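Local coordinates for protein phosphorylated carbohydrates phosphatase TM_1254 (Thermotoga maritima msb8, PDB 3KBB) that removes phosphate from phosphorylated sugars such as erythrose 4-phosphate, fructose 6-phosphate and mannose 6-phosphate, using a divalent metal, with cobalt giving the highest activity, at residues A[13-18]-A[77-82]; A[93-98]-A[211-216]; A[183-188]-A[202-207]. One frame throughout, in Å; residues are numbered along the deposited sequence.

Interaction 1 (A[13-18]-A[77-82]); sequences MDTEPL and RVFSEL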
HETATM    1  N   MSE A  13       6.388   2.169  -0.194  1.00 22.63           N
HETATM    2  CA  MSE A  13       6.599   2.681  -1.530  0.50 23.36           C
HETATM    3  C   MSE A  13       5.216   2.972  -2.105  1.00 24.58           C
HETATM    4  O   MSE A  13       4.203   2.539  -1.552  1.00 25.19           O
HETATM    5  CB  MSE A  13       7.403   1.696  -2.386  0.50 23.69           C
HETATM    6  CG  MSE A  13       6.686   0.439  -2.814  0.50 22.77           C
HETATM    7 SE   MSE A  13       6.098  -0.821  -1.418  0.50 23.09          SE
HETATM    8  CE  MSE A  13       4.373  -0.861  -2.271  0.50 24.60           C
ATOM      9  N   ASP A  14       5.184   3.788  -3.153  1.00 25.63           N
ATOM     10  CA  ASP A  14       3.903   4.273  -3.691  1.00 27.43           C
ATOM     11  C   ASP A  14       3.698   3.854  -5.160  1.00 27.63           C
ATOM     12  O   ASP A  14       4.392   4.346  -6.056  1.00 28.50           O
ATOM     13  CB  ASP A  14       3.831   5.810  -3.634  1.00 28.47           C
ATOM     14  CG  ASP A  14       4.052   6.376  -2.247  1.00 31.33           C
ATOM     15  OD1 ASP A  14       3.793   5.689  -1.243  1.00 31.77           O
ATOM     16  OD2 ASP A  14       4.467   7.550  -2.183  1.00 34.05           O
ATOM     17  N   THR A  15       2.745   2.974  -5.407  1.00 28.25           N
ATOM     18  CA  THR A  15       2.496   2.544  -6.799  1.00 28.58           C
ATOM     19  C   THR A  15       1.516   3.450  -7.516  1.00 29.11           C
ATOM     20  O   THR A  15       1.563   3.555  -8.767  1.00 27.83           O
ATOM     21  CB  THR A  15       1.969   1.109  -6.897  1.00 28.91           C
ATOM     22  OG1 THR A  15       0.726   0.995  -6.170  1.00 28.89           O
ATOM     23  CG2 THR A  15       3.026   0.109  -6.366  1.00 29.28           C
ATOM     24  N   GLU A  16       0.617   4.065  -6.733  1.00 29.89           N
ATOM     25  CA  GLU A  16      -0.487   4.858  -7.321  1.00 31.47           C
ATOM     26  C   GLU A  16       0.035   5.861  -8.351  1.00 31.22           C
ATOM     27  O   GLU A  16      -0.543   5.952  -9.427  1.00 33.13           O
ATOM     28  CB  GLU A  16      -1.368   5.532  -6.263  1.00 31.42           C
ATOM     29  CG  GLU A  16      -2.681   6.182  -6.827  1.00 32.68           C
ATOM     30  CD  GLU A  16      -2.529   7.644  -7.265  0.50 34.73           C
ATOM     31  OE1 GLU A  16      -1.504   8.289  -6.939  0.50 34.94           O
ATOM     32  OE2 GLU A  16      -3.457   8.152  -7.937  0.50 35.81           O
ATOM     33  N   PRO A  17       1.116   6.601  -8.035  1.00 31.38           N
ATOM     34  CA  PRO A  17       1.603   7.591  -9.015  1.00 31.24           C
ATOM     35  C   PRO A  17       2.121   6.995 -10.329  1.00 30.74           C
ATOM     36  O   PRO A  17       2.275   7.729 -11.305  1.00 31.32           O
ATOM     37  CB  PRO A  17       2.763   8.268  -8.289  1.00 31.35           C
ATOM     38  CG  PRO A  17       2.516   8.029  -6.865  1.00 31.58           C
ATOM     39  CD  PRO A  17       1.915   6.668  -6.795  1.00 31.33           C
ATOM     40  N   LEU A  18       2.419   5.705 -10.344  1.00 29.48           N
ATOM     41  CA  LEU A  18       2.923   5.063 -11.573  1.00 28.78           C
ATOM     42  C   LEU A  18       1.841   4.479 -12.450  1.00 29.27           C
ATOM     43  O   LEU A  18       2.151   3.935 -13.517  1.00 28.83           O
ATOM     44  CB  LEU A  18       3.920   3.959 -11.250  1.00 28.69           C
ATOM     45  CG  LEU A  18       5.146   4.376 -10.412  1.00 29.28           C
ATOM     46  CD1 LEU A  18       5.979   3.163 -10.043  1.00 31.04           C
ATOM     47  CD2 LEU A  18       5.961   5.370 -11.165  1.00 31.18           C
ATOM     48  N   ARG A  77       6.674  -3.789 -15.962  1.00 37.73           N
ATOM     49  CA  ARG A  77       7.772  -3.041 -16.544  1.00 37.21           C
ATOM     50  C   ARG A  77       7.938  -1.697 -15.868  1.00 36.16           C
ATOM     51  O   ARG A  77       9.052  -1.332 -15.484  1.00 35.73           O
ATOM     52  CB  ARG A  77       7.528  -2.824 -18.031  1.00 38.20           C
ATOM     53  CG  ARG A  77       7.591  -4.091 -18.859  1.00 39.28           C
ATOM     54  CD  ARG A  77       7.583  -3.760 -20.344  1.00 42.24           C
ATOM     55  NE  ARG A  77       7.000  -4.824 -21.161  1.00 46.59           N
ATOM     56  CZ  ARG A  77       7.649  -5.905 -21.591  0.50 47.00           C
ATOM     57  NH1 ARG A  77       8.929  -6.101 -21.280  0.50 47.83           N
ATOM     58  NH2 ARG A  77       7.010  -6.801 -22.333  0.50 47.37           N
ATOM     59  N   VAL A  78       6.832  -0.964 -15.746  1.00 34.90           N
ATOM     60  CA  VAL A  78       6.850   0.345 -15.125  1.00 33.98           C
ATOM     61  C   VAL A  78       7.314   0.224 -13.668  1.00 34.30           C
ATOM     62  O   VAL A  78       8.185   0.991 -13.237  1.00 34.44           O
ATOM     63  CB  VAL A  78       5.478   1.076 -15.241  1.00 33.17           C
ATOM     64  CG1 VAL A  78       5.481   2.404 -14.487  1.00 31.69           C
ATOM     65  CG2 VAL A  78       5.125   1.327 -16.721  1.00 32.72           C
ATOM     66  N   PHE A  79       6.747  -0.736 -12.923  1.00 34.94           N
ATOM     67  CA  PHE A  79       7.057  -0.857 -11.479  1.00 35.71           C
ATOM     68  C   PHE A  79       8.511  -1.259 -11.343  1.00 36.61           C
ATOM     69  O   PHE A  79       9.281  -0.662 -10.570  1.00 37.53           O
ATOM     70  CB  PHE A  79       6.155  -1.880 -10.780  1.00 35.37           C
ATOM     71  CG  PHE A  79       4.725  -1.421 -10.581  1.00 36.22           C
ATOM     72  CD1 PHE A  79       4.264  -0.203 -11.087  1.00 35.42           C
ATOM     73  CD2 PHE A  79       3.835  -2.225  -9.893  1.00 36.39           C
ATOM     74  CE1 PHE A  79       2.943   0.201 -10.914  1.00 36.95           C
ATOM     75  CE2 PHE A  79       2.503  -1.836  -9.733  1.00 36.47           C
ATOM     76  CZ  PHE A  79       2.061  -0.620 -10.225  1.00 35.35           C
ATOM     77  N   SER A  80       8.900  -2.249 -12.135  1.00 36.80           N
ATOM     78  CA  SER A  80      10.280  -2.682 -12.154  1.00 38.12           C
ATOM     79  C   SER A  80      11.223  -1.515 -12.438  1.00 37.90           C
ATOM     80  O   SER A  80      12.228  -1.347 -11.749  1.00 37.72           O
ATOM     81  CB  SER A  80      10.472  -3.819 -13.162  1.00 37.63           C
ATOM     82  OG  SER A  80      11.846  -3.949 -13.494  1.00 41.75           O
ATOM     83  N   GLU A  81      10.884  -0.686 -13.421  1.00 38.22           N
ATOM     84  CA  GLU A  81      11.746   0.442 -13.786  1.00 39.07           C
ATOM     85  C   GLU A  81      11.722   1.569 -12.740  1.00 37.72           C
ATOM     86  O   GLU A  81      12.776   2.097 -12.357  1.00 38.41           O
ATOM     87  CB  GLU A  81      11.379   1.000 -15.169  1.00 39.10           C
ATOM     88  CG  GLU A  81      12.476   1.907 -15.790  1.00 41.95           C
ATOM     89  CD  GLU A  81      11.964   2.843 -16.887  1.00 43.05           C
ATOM     90  OE1 GLU A  81      11.127   2.416 -17.729  1.00 46.29           O
ATOM     91  OE2 GLU A  81      12.408   4.017 -16.899  1.00 48.38           O
ATOM     92  N   LEU A  82      10.538   1.922 -12.258  1.00 35.18           N
ATOM     93  CA  LEU A  82      10.387   3.207 -11.560  1.00 33.95           C
ATOM     94  C   LEU A  82       9.973   3.140 -10.092  1.00 32.75           C
ATOM     95  O   LEU A  82       9.981   4.170  -9.412  1.00 32.27           O
ATOM     96  CB  LEU A  82       9.427   4.123 -12.330  1.00 34.21           C
ATOM     97  CG  LEU A  82       9.914   4.662 -13.694  1.00 35.35           C
ATOM     98  CD1 LEU A  82       8.741   5.261 -14.447  1.00 37.86           C
ATOM     99  CD2 LEU A  82      11.045   5.671 -13.554  1.00 35.26           C
TER

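Interaction 2 (A[93-98]-A[211-216]); sequences LEFVKS and VLKEVL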
ATOM      1  N   LEU A  93      12.648   1.123   9.323  1.00 20.76           N
ATOM      2  CA  LEU A  93      12.623  -0.341   9.523  1.00 20.67           C
ATOM      3  C   LEU A  93      13.880  -0.806  10.270  1.00 21.54           C
ATOM      4  O   LEU A  93      13.804  -1.615  11.214  1.00 20.96           O
ATOM      5  CB  LEU A  93      12.502  -1.076   8.186  1.00 20.98           C
ATOM      6  CG  LEU A  93      11.250  -0.764   7.346  1.00 18.83           C
ATOM      7  CD1 LEU A  93      11.327  -1.558   6.052  1.00 20.34           C
ATOM      8  CD2 LEU A  93      10.048  -1.163   8.128  1.00 21.52           C
ATOM      9  N   GLU A  94      15.023  -0.276   9.839  1.00 22.05           N
ATOM     10  CA  GLU A  94      16.290  -0.567  10.540  1.00 23.53           C
ATOM     11  C   GLU A  94      16.216  -0.177  12.022  1.00 23.33           C
ATOM     12  O   GLU A  94      16.674  -0.919  12.893  1.00 23.86           O
ATOM     13  CB  GLU A  94      17.440   0.135   9.821  1.00 23.39           C
ATOM     14  CG  GLU A  94      17.830  -0.510   8.519  1.00 27.83           C
ATOM     15  CD  GLU A  94      18.846   0.311   7.757  1.00 33.47           C
ATOM     16  OE1 GLU A  94      19.053   1.503   8.121  1.00 36.07           O
ATOM     17  OE2 GLU A  94      19.420  -0.219   6.775  1.00 36.14           O
ATOM     18  N   PHE A  95      15.617   0.975  12.322  1.00 21.87           N
ATOM     19  CA  PHE A  95      15.501   1.406  13.701  1.00 22.00           C
ATOM     20  C   PHE A  95      14.667   0.453  14.569  1.00 21.55           C
ATOM     21  O   PHE A  95      15.075   0.105  15.693  1.00 21.32           O
ATOM     22  CB  PHE A  95      14.966   2.865  13.791  1.00 22.27           C
ATOM     23  CG  PHE A  95      14.875   3.384  15.202  1.00 23.97           C
ATOM     24  CD1 PHE A  95      16.037   3.741  15.906  1.00 24.81           C
ATOM     25  CD2 PHE A  95      13.641   3.502  15.836  1.00 22.73           C
ATOM     26  CE1 PHE A  95      15.935   4.215  17.227  1.00 24.55           C
ATOM     27  CE2 PHE A  95      13.521   3.972  17.134  1.00 24.05           C
ATOM     28  CZ  PHE A  95      14.701   4.328  17.843  1.00 24.68           C
ATOM     29  N   VAL A  96      13.489   0.040  14.081  1.00 20.24           N
ATOM     30  CA  VAL A  96      12.681  -0.914  14.858  1.00 20.09           C
ATOM     31  C   VAL A  96      13.495  -2.182  15.158  1.00 20.54           C
ATOM     32  O   VAL A  96      13.457  -2.689  16.292  1.00 20.81           O
ATOM     33  CB  VAL A  96      11.365  -1.333  14.123  1.00 20.47           C
ATOM     34  CG1 VAL A  96      10.581  -2.294  14.984  1.00 19.18           C
ATOM     35  CG2 VAL A  96      10.531  -0.048  13.817  1.00 20.31           C
ATOM     36  N   LYS A  97      14.207  -2.690  14.158  1.00 21.27           N
ATOM     37  CA  LYS A  97      15.003  -3.914  14.376  1.00 23.68           C
ATOM     38  C   LYS A  97      16.111  -3.655  15.405  1.00 24.33           C
ATOM     39  O   LYS A  97      16.376  -4.503  16.276  1.00 23.54           O
ATOM     40  CB  LYS A  97      15.560  -4.503  13.077  1.00 25.23           C
ATOM     41  CG  LYS A  97      14.462  -5.136  12.175  1.00 25.97           C
ATOM     42  CD  LYS A  97      13.347  -5.867  12.970  1.00 27.96           C
ATOM     43  CE  LYS A  97      13.806  -7.150  13.711  1.00 31.20           C
ATOM     44  NZ  LYS A  97      12.751  -7.676  14.658  1.00 27.69           N
ATOM     45  N   SER A  98      16.701  -2.461  15.331  1.00 24.75           N
ATOM     46  CA  SER A  98      17.768  -2.054  16.299  1.00 25.02           C
ATOM     47  C   SER A  98      17.275  -2.085  17.746  1.00 25.59           C
ATOM     48  O   SER A  98      18.088  -2.234  18.684  1.00 26.46           O
ATOM     49  CB  SER A  98      18.321  -0.666  15.952  1.00 25.06           C
ATOM     50  OG  SER A  98      17.505   0.393  16.496  1.00 26.07           O
ATOM     51  N   VAL A 211       9.081   9.716  14.610  1.00 22.25           N
ATOM     52  CA  VAL A 211       7.997   9.158  15.418  1.00 21.35           C
ATOM     53  C   VAL A 211       8.474   7.936  16.220  1.00 21.13           C
ATOM     54  O   VAL A 211       8.201   7.823  17.412  1.00 21.40           O
ATOM     55  CB  VAL A 211       6.761   8.794  14.570  1.00 21.36           C
ATOM     56  CG1 VAL A 211       5.749   8.032  15.435  1.00 21.81           C
ATOM     57  CG2 VAL A 211       6.140  10.070  14.014  1.00 21.65           C
ATOM     58  N   LEU A 212       9.168   7.013  15.565  1.00 21.01           N
ATOM     59  CA  LEU A 212       9.599   5.797  16.267  1.00 21.12           C
ATOM     60  C   LEU A 212      10.574   6.134  17.396  1.00 22.06           C
ATOM     61  O   LEU A 212      10.489   5.542  18.462  1.00 21.63           O
ATOM     62  CB  LEU A 212      10.209   4.774  15.309  1.00 21.43           C
ATOM     63  CG  LEU A 212       9.142   4.313  14.297  1.00 21.89           C
ATOM     64  CD1 LEU A 212       9.825   3.487  13.212  1.00 21.28           C
ATOM     65  CD2 LEU A 212       8.042   3.566  14.992  1.00 23.88           C
ATOM     66  N   LYS A 213      11.481   7.090  17.147  1.00 24.52           N
ATOM     67  CA  LYS A 213      12.459   7.497  18.182  1.00 25.81           C
ATOM     68  C   LYS A 213      11.710   8.077  19.407  1.00 26.62           C
ATOM     69  O   LYS A 213      12.103   7.884  20.566  1.00 27.46           O
ATOM     70  CB  LYS A 213      13.470   8.485  17.586  1.00 25.93           C
ATOM     71  CG  LYS A 213      14.433   7.874  16.605  1.00 27.84           C
ATOM     72  CD  LYS A 213      15.441   8.913  16.137  1.00 30.38           C
ATOM     73  CE  LYS A 213      16.597   8.244  15.415  1.00 34.40           C
ATOM     74  NZ  LYS A 213      17.540   9.276  14.913  1.00 37.33           N
ATOM     75  N   GLU A 214      10.580   8.728  19.157  1.00 26.70           N
ATOM     76  CA  GLU A 214       9.752   9.286  20.206  1.00 26.90           C
ATOM     77  C   GLU A 214       9.023   8.199  21.006  1.00 26.98           C
ATOM     78  O   GLU A 214       9.003   8.252  22.245  1.00 26.79           O
ATOM     79  CB  GLU A 214       8.740  10.275  19.597  1.00 27.67           C
ATOM     80  CG  GLU A 214       7.727  10.900  20.610  1.00 27.59           C
ATOM     81  CD  GLU A 214       6.434  11.414  19.936  1.00 29.57           C
ATOM     82  OE1 GLU A 214       6.341  11.397  18.673  1.00 28.33           O
ATOM     83  OE2 GLU A 214       5.507  11.824  20.685  1.00 32.80           O
ATOM     84  N   VAL A 215       8.426   7.203  20.317  1.00 25.85           N
ATOM     85  CA  VAL A 215       7.494   6.274  20.983  1.00 25.89           C
ATOM     86  C   VAL A 215       8.041   4.894  21.404  1.00 26.34           C
ATOM     87  O   VAL A 215       7.428   4.212  22.252  1.00 26.46           O
ATOM     88  CB  VAL A 215       6.153   6.071  20.164  1.00 25.74           C
ATOM     89  CG1 VAL A 215       5.496   7.403  19.890  1.00 24.85           C
ATOM     90  CG2 VAL A 215       6.395   5.313  18.867  1.00 26.67           C
ATOM     91  N   LEU A 216       9.132   4.462  20.792  1.00 26.89           N
ATOM     92  CA  LEU A 216       9.721   3.162  21.144  1.00 27.69           C
ATOM     93  C   LEU A 216      10.611   3.253  22.374  1.00 30.20           C
ATOM     94  O   LEU A 216      11.099   4.335  22.721  1.00 31.46           O
ATOM     95  CB  LEU A 216      10.492   2.544  19.971  1.00 26.55           C
ATOM     96  CG  LEU A 216       9.668   2.262  18.702  1.00 24.48           C
ATOM     97  CD1 LEU A 216      10.526   1.431  17.729  1.00 20.74           C
ATOM     98  CD2 LEU A 216       8.338   1.564  19.018  1.00 24.67           C
ATOM     99  OXT LEU A 216      10.846   2.230  23.030  1.00 31.30           O
TER

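Interaction 3 (A[183-188]-A[202-207]); sequences GVVHSL and LVKPEE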
ATOM      1  N   GLY A 183      -1.343   8.187  10.468  1.00 17.59           N
ATOM      2  CA  GLY A 183      -1.748   8.267   9.084  1.00 17.91           C
ATOM      3  C   GLY A 183      -0.620   8.816   8.235  1.00 18.43           C
ATOM      4  O   GLY A 183      -0.124   9.921   8.465  1.00 20.34           O
ATOM      5  N   VAL A 184      -0.218   8.050   7.227  1.00 16.87           N
ATOM      6  CA  VAL A 184       0.909   8.417   6.364  1.00 18.23           C
ATOM      7  C   VAL A 184       0.405   9.132   5.127  1.00 19.32           C
ATOM      8  O   VAL A 184      -0.464   8.613   4.427  1.00 19.01           O
ATOM      9  CB  VAL A 184       1.740   7.146   5.947  1.00 18.61           C
ATOM     10  CG1 VAL A 184       2.886   7.584   4.995  1.00 19.41           C
ATOM     11  CG2 VAL A 184       2.317   6.534   7.202  1.00 18.00           C
ATOM     12  N   VAL A 185       0.926  10.339   4.881  1.00 20.42           N
ATOM     13  CA  VAL A 185       0.368  11.190   3.831  1.00 23.22           C
ATOM     14  C   VAL A 185       1.443  11.568   2.843  1.00 25.62           C
ATOM     15  O   VAL A 185       2.631  11.461   3.126  1.00 25.89           O
ATOM     16  CB  VAL A 185      -0.245  12.485   4.446  1.00 23.34           C
ATOM     17  CG1 VAL A 185      -1.449  12.162   5.275  1.00 24.88           C
ATOM     18  CG2 VAL A 185       0.781  13.204   5.260  1.00 23.10           C
ATOM     19  N   HIS A 186       1.019  12.068   1.686  1.00 29.71           N
ATOM     20  CA  HIS A 186       1.944  12.248   0.593  1.00 33.03           C
ATOM     21  C   HIS A 186       2.004  13.615  -0.032  1.00 34.37           C
ATOM     22  O   HIS A 186       2.852  13.846  -0.900  1.00 35.29           O
ATOM     23  CB  HIS A 186       1.607  11.212  -0.466  1.00 34.59           C
ATOM     24  CG  HIS A 186       1.625   9.828   0.085  1.00 37.35           C
ATOM     25  ND1 HIS A 186       2.793   9.214   0.492  1.00 40.64           N
ATOM     26  CD2 HIS A 186       0.621   8.965   0.367  1.00 40.61           C
ATOM     27  CE1 HIS A 186       2.512   8.019   0.977  1.00 40.51           C
ATOM     28  NE2 HIS A 186       1.199   7.846   0.921  1.00 41.94           N
ATOM     29  N   SER A 187       1.146  14.518   0.421  0.80 34.71           N
ATOM     30  CA  SER A 187       0.989  15.796  -0.266  0.80 35.02           C
ATOM     31  C   SER A 187       0.816  16.925   0.723  0.80 34.54           C
ATOM     32  O   SER A 187       0.930  16.722   1.931  0.80 34.03           O
ATOM     33  CB  SER A 187      -0.193  15.726  -1.231  0.80 35.77           C
ATOM     34  OG  SER A 187      -1.427  15.897  -0.546  0.80 38.90           O
ATOM     35  N   LEU A 188       0.540  18.113   0.185  0.80 34.21           N
ATOM     36  CA  LEU A 188       0.484  19.334   0.967  0.80 33.93           C
ATOM     37  C   LEU A 188      -0.547  19.260   2.106  0.80 33.19           C
ATOM     38  O   LEU A 188      -0.224  19.586   3.230  0.80 33.16           O
ATOM     39  CB  LEU A 188       0.250  20.562   0.066  0.80 33.90           C
ATOM     40  CG  LEU A 188       0.294  21.957   0.722  0.80 33.31           C
ATOM     41  CD1 LEU A 188       1.674  22.367   1.243  0.80 32.96           C
ATOM     42  CD2 LEU A 188      -0.241  23.018  -0.259  0.80 34.54           C
ATOM     43  N   LEU A 202      -0.814  12.785  11.676  1.00 17.05           N
ATOM     44  CA  LEU A 202      -0.373  12.595  10.289  1.00 18.60           C
ATOM     45  C   LEU A 202       1.150  12.717  10.173  1.00 20.13           C
ATOM     46  O   LEU A 202       1.784  13.590  10.831  1.00 20.77           O
ATOM     47  CB  LEU A 202      -1.035  13.621   9.376  1.00 18.28           C
ATOM     48  CG  LEU A 202      -2.575  13.696   9.384  1.00 20.56           C
ATOM     49  CD1 LEU A 202      -3.041  14.770   8.434  1.00 20.64           C
ATOM     50  CD2 LEU A 202      -3.147  12.310   8.956  1.00 19.89           C
ATOM     51  N   VAL A 203       1.748  11.867   9.341  1.00 19.01           N
ATOM     52  CA  VAL A 203       3.177  11.941   9.082  1.00 20.38           C
ATOM     53  C   VAL A 203       3.514  11.653   7.630  1.00 20.85           C
ATOM     54  O   VAL A 203       2.841  10.842   7.007  1.00 21.68           O
ATOM     55  CB  VAL A 203       3.962  10.940   9.941  1.00 21.18           C
ATOM     56  CG1 VAL A 203       3.969  11.417  11.362  1.00 22.71           C
ATOM     57  CG2 VAL A 203       3.363   9.508   9.765  1.00 19.54           C
ATOM     58  N   LYS A 204       4.561  12.294   7.107  1.00 21.89           N
ATOM     59  CA  LYS A 204       5.137  11.894   5.800  1.00 23.63           C
ATOM     60  C   LYS A 204       6.056  10.681   6.032  1.00 22.74           C
ATOM     61  O   LYS A 204       6.509  10.449   7.146  1.00 22.48           O
ATOM     62  CB  LYS A 204       5.933  13.062   5.179  1.00 24.39           C
ATOM     63  CG  LYS A 204       5.077  14.309   4.902  1.00 27.69           C
ATOM     64  CD  LYS A 204       5.852  15.407   4.182  0.50 26.37           C
ATOM     65  CE  LYS A 204       6.575  16.329   5.162  0.50 31.21           C
ATOM     66  NZ  LYS A 204       5.679  17.333   5.851  0.50 31.21           N
ATOM     67  N   PRO A 205       6.296   9.867   5.001  1.00 23.87           N
ATOM     68  CA  PRO A 205       7.166   8.702   5.165  1.00 24.37           C
ATOM     69  C   PRO A 205       8.497   9.064   5.818  1.00 24.70           C
ATOM     70  O   PRO A 205       8.951   8.351   6.711  1.00 24.84           O
ATOM     71  CB  PRO A 205       7.395   8.262   3.718  1.00 24.38           C
ATOM     72  CG  PRO A 205       6.066   8.570   3.096  1.00 24.75           C
ATOM     73  CD  PRO A 205       5.714   9.917   3.646  1.00 23.61           C
ATOM     74  N   GLU A 206       9.086  10.184   5.396  1.00 26.10           N
ATOM     75  CA  GLU A 206      10.348  10.693   5.970  1.00 27.12           C
ATOM     76  C   GLU A 206      10.263  11.009   7.441  1.00 26.69           C
ATOM     77  O   GLU A 206      11.289  11.123   8.080  1.00 28.32           O
ATOM     78  CB  GLU A 206      10.794  12.019   5.312  1.00 28.42           C
ATOM     79  CG  GLU A 206      10.681  12.069   3.837  1.00 32.51           C
ATOM     80  CD  GLU A 206       9.319  12.558   3.416  1.00 33.34           C
ATOM     81  OE1 GLU A 206       9.070  13.786   3.495  1.00 38.01           O
ATOM     82  OE2 GLU A 206       8.510  11.720   2.989  1.00 30.78           O
ATOM     83  N   GLU A 207       9.054  11.216   7.970  1.00 26.36           N
ATOM     84  CA  GLU A 207       8.900  11.591   9.385  1.00 26.73           C
ATOM     85  C   GLU A 207       8.693  10.383  10.300  1.00 24.98           C
ATOM     86  O   GLU A 207       8.629  10.516  11.520  1.00 24.48           O
ATOM     87  CB  GLU A 207       7.746  12.593   9.563  1.00 27.05           C
ATOM     88  CG  GLU A 207       8.070  14.006   9.003  1.00 29.09           C
ATOM     89  CD  GLU A 207       6.838  14.842   8.621  1.00 31.32           C
ATOM     90  OE1 GLU A 207       5.674  14.469   8.943  1.00 31.31           O
ATOM     91  OE2 GLU A 207       7.053  15.902   7.961  1.00 36.20           O
TER

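Interaction 1 (A[13-18]-A[77-82])
Thr15 and Leu18 pack against Val78, Phe79 and Leu82 where the helical cap of this HAD-superfamily phosphatase joins its core. Residues 13-18 belong to the loop that leaves strand 3-7 for helix 19-29, and 77-82 are the last turns of helix 64-82. The chain between them contains helices but no strand, as expected of a cap inserted after the first core strand, and the contact brings its entry and exit side by side.

Leu18 makes the aliphatic contacts through CB and both methyls. Its CB sits 3.9 Å from Val78 CG1. CG is anti to the carbonyl carbon (chi1 -57°), beside the backbone N; of the methyls beyond it, CD2 meets Leu82 CB, also at 3.9 Å, and CD1 settles beside Phe79 CD1.

The aromatic part is the Phe79 ring, which Leu18 and Thr15 share. Leu18 CB approaches CE1 obliquely at 3.9 Å. Thr15 CG2 makes a CH-pi contact over one face, 4.2 Å from the ring centroid and 23° off the normal, displaced toward the rim at CE2 and CZ.

The polar bonds lie within the loop and between it and Asp9. Leu18 N donates to Thr15 O at 2.8 Å, which keeps the two contact residues on one turn. Thr15 OG1 hydrogen-bonds Asp9 OD1, two residues beyond Asp7, the probable nucleophile by similarity. The same threonine presents its carbon atoms to the phenylalanine, with CB 3.8 Å from Phe79 CZ.

Interaction 2 (A[93-98]-A[211-216])
Phe95 reaches from helix 89-98 to helix 208-215 and lays its ring against Leu212, Lys213 and Leu216. Its CB already points toward the partner helix; CG is anti to the backbone N (chi1 -178°), beside the carbonyl carbon, and the ring beyond it lies against helix 208-215. The first ring atom to touch is CD2, 3.7 Å from Leu212 CB. One bond further out, CE2 comes up to the backbone: Leu212 O lies 3.7 Å from it, at the ring edge and near the ring plane. Leu216 CD1 approaches the same CE2 obliquely, at 4.0 Å. At the tip, CZ meets Lys213 CG at 3.8 Å, and CE1 meets the same carbon. That methylene makes a CH-pi contact over one face, 21° off the ring normal and offset toward the rim, while the chain beyond CG is extended and leads away from the ring.

One residue on, Val96 adds apolar contacts. Its CG2 packs on Leu212 CD1 at 3.7 Å and lies close to Leu216 CD1, so the two leucines are shared between the valine and the phenylalanine. Within the first helix, the Phe95 carbonyl O accepts a 2.6 Å hydrogen bond from Ser98 OG, lying in the carbonyl plane on a lone pair.

The two short segments run nearly parallel, their axes 21° apart and 10.4 Å apart at closest approach. Both helices lie on the same side of the parallel core sheet: Val96, Leu212 and Leu216 all rest on Val4 of strand 3-7, with Val96 also on Leu103 of strand 102-106 and Leu212 on Phe163 of strand 160-164.

Interaction 3 (A[183-188]-A[202-207])
The His186 ring meets Pro205 obliquely, its CE1 4.2 Å from Pro205 CG, and the two side chains cross at about a right angle. The second flat group, the Glu207 carboxylate, takes Lys204 N onto OE1 from above its plane and pairs OE2 with Lys204 NZ at 2.9 Å; a glycerol, probably from the crystallisation liquor, binds both side chains.

Pro205 also presses CG on Val184 CG1 at 3.8 Å and CD on Val185 O at 3.5 Å, a buried oxygen with no polar partner in the model. An alanine here would lack CG and CD, which would probably open a gap beside Val184 and leave the His186 ring freer to turn.

Two parallel-strand bonds precede this packing. Val203 N donates to Gly183 O (2.8 Å, 163° at the hydrogen), and Val185 N to Val203 O (2.9 Å). The valines Val184 and Val203 project to the same face of the sheet, their CG2 atoms 4.1 Å apart.

Strands 181-184 and 201-203 are joined through helix 192-196 in a beta-alpha-beta crossover. Strand 201-203 forms the sheet's edge; its Leu202 packs on that crossover helix, whereas Val184 and Val203 face helix 208-215.

Interactions 2 and 3 belong to the core domain, and interaction 1 lies where the core gives way to the cap. Interactions 1 and 3 are largely buried; interaction 2, farther from the chain centre, is only partly so. The first two rely on apolar packing and CH-pi contacts to an aromatic ring, whereas interaction 3 adds backbone hydrogen bonds because it joins adjacent strands. Strand 201-203 leads directly into helix 208-215, so interactions 2 and 3 share a continuous piece of chain, and Val203 CG1 touches Val211 CG2 at 3.7 Å. Interactions 1 and 3 meet where Asp14 packs on His186; interactions 1 and 2 do not touch.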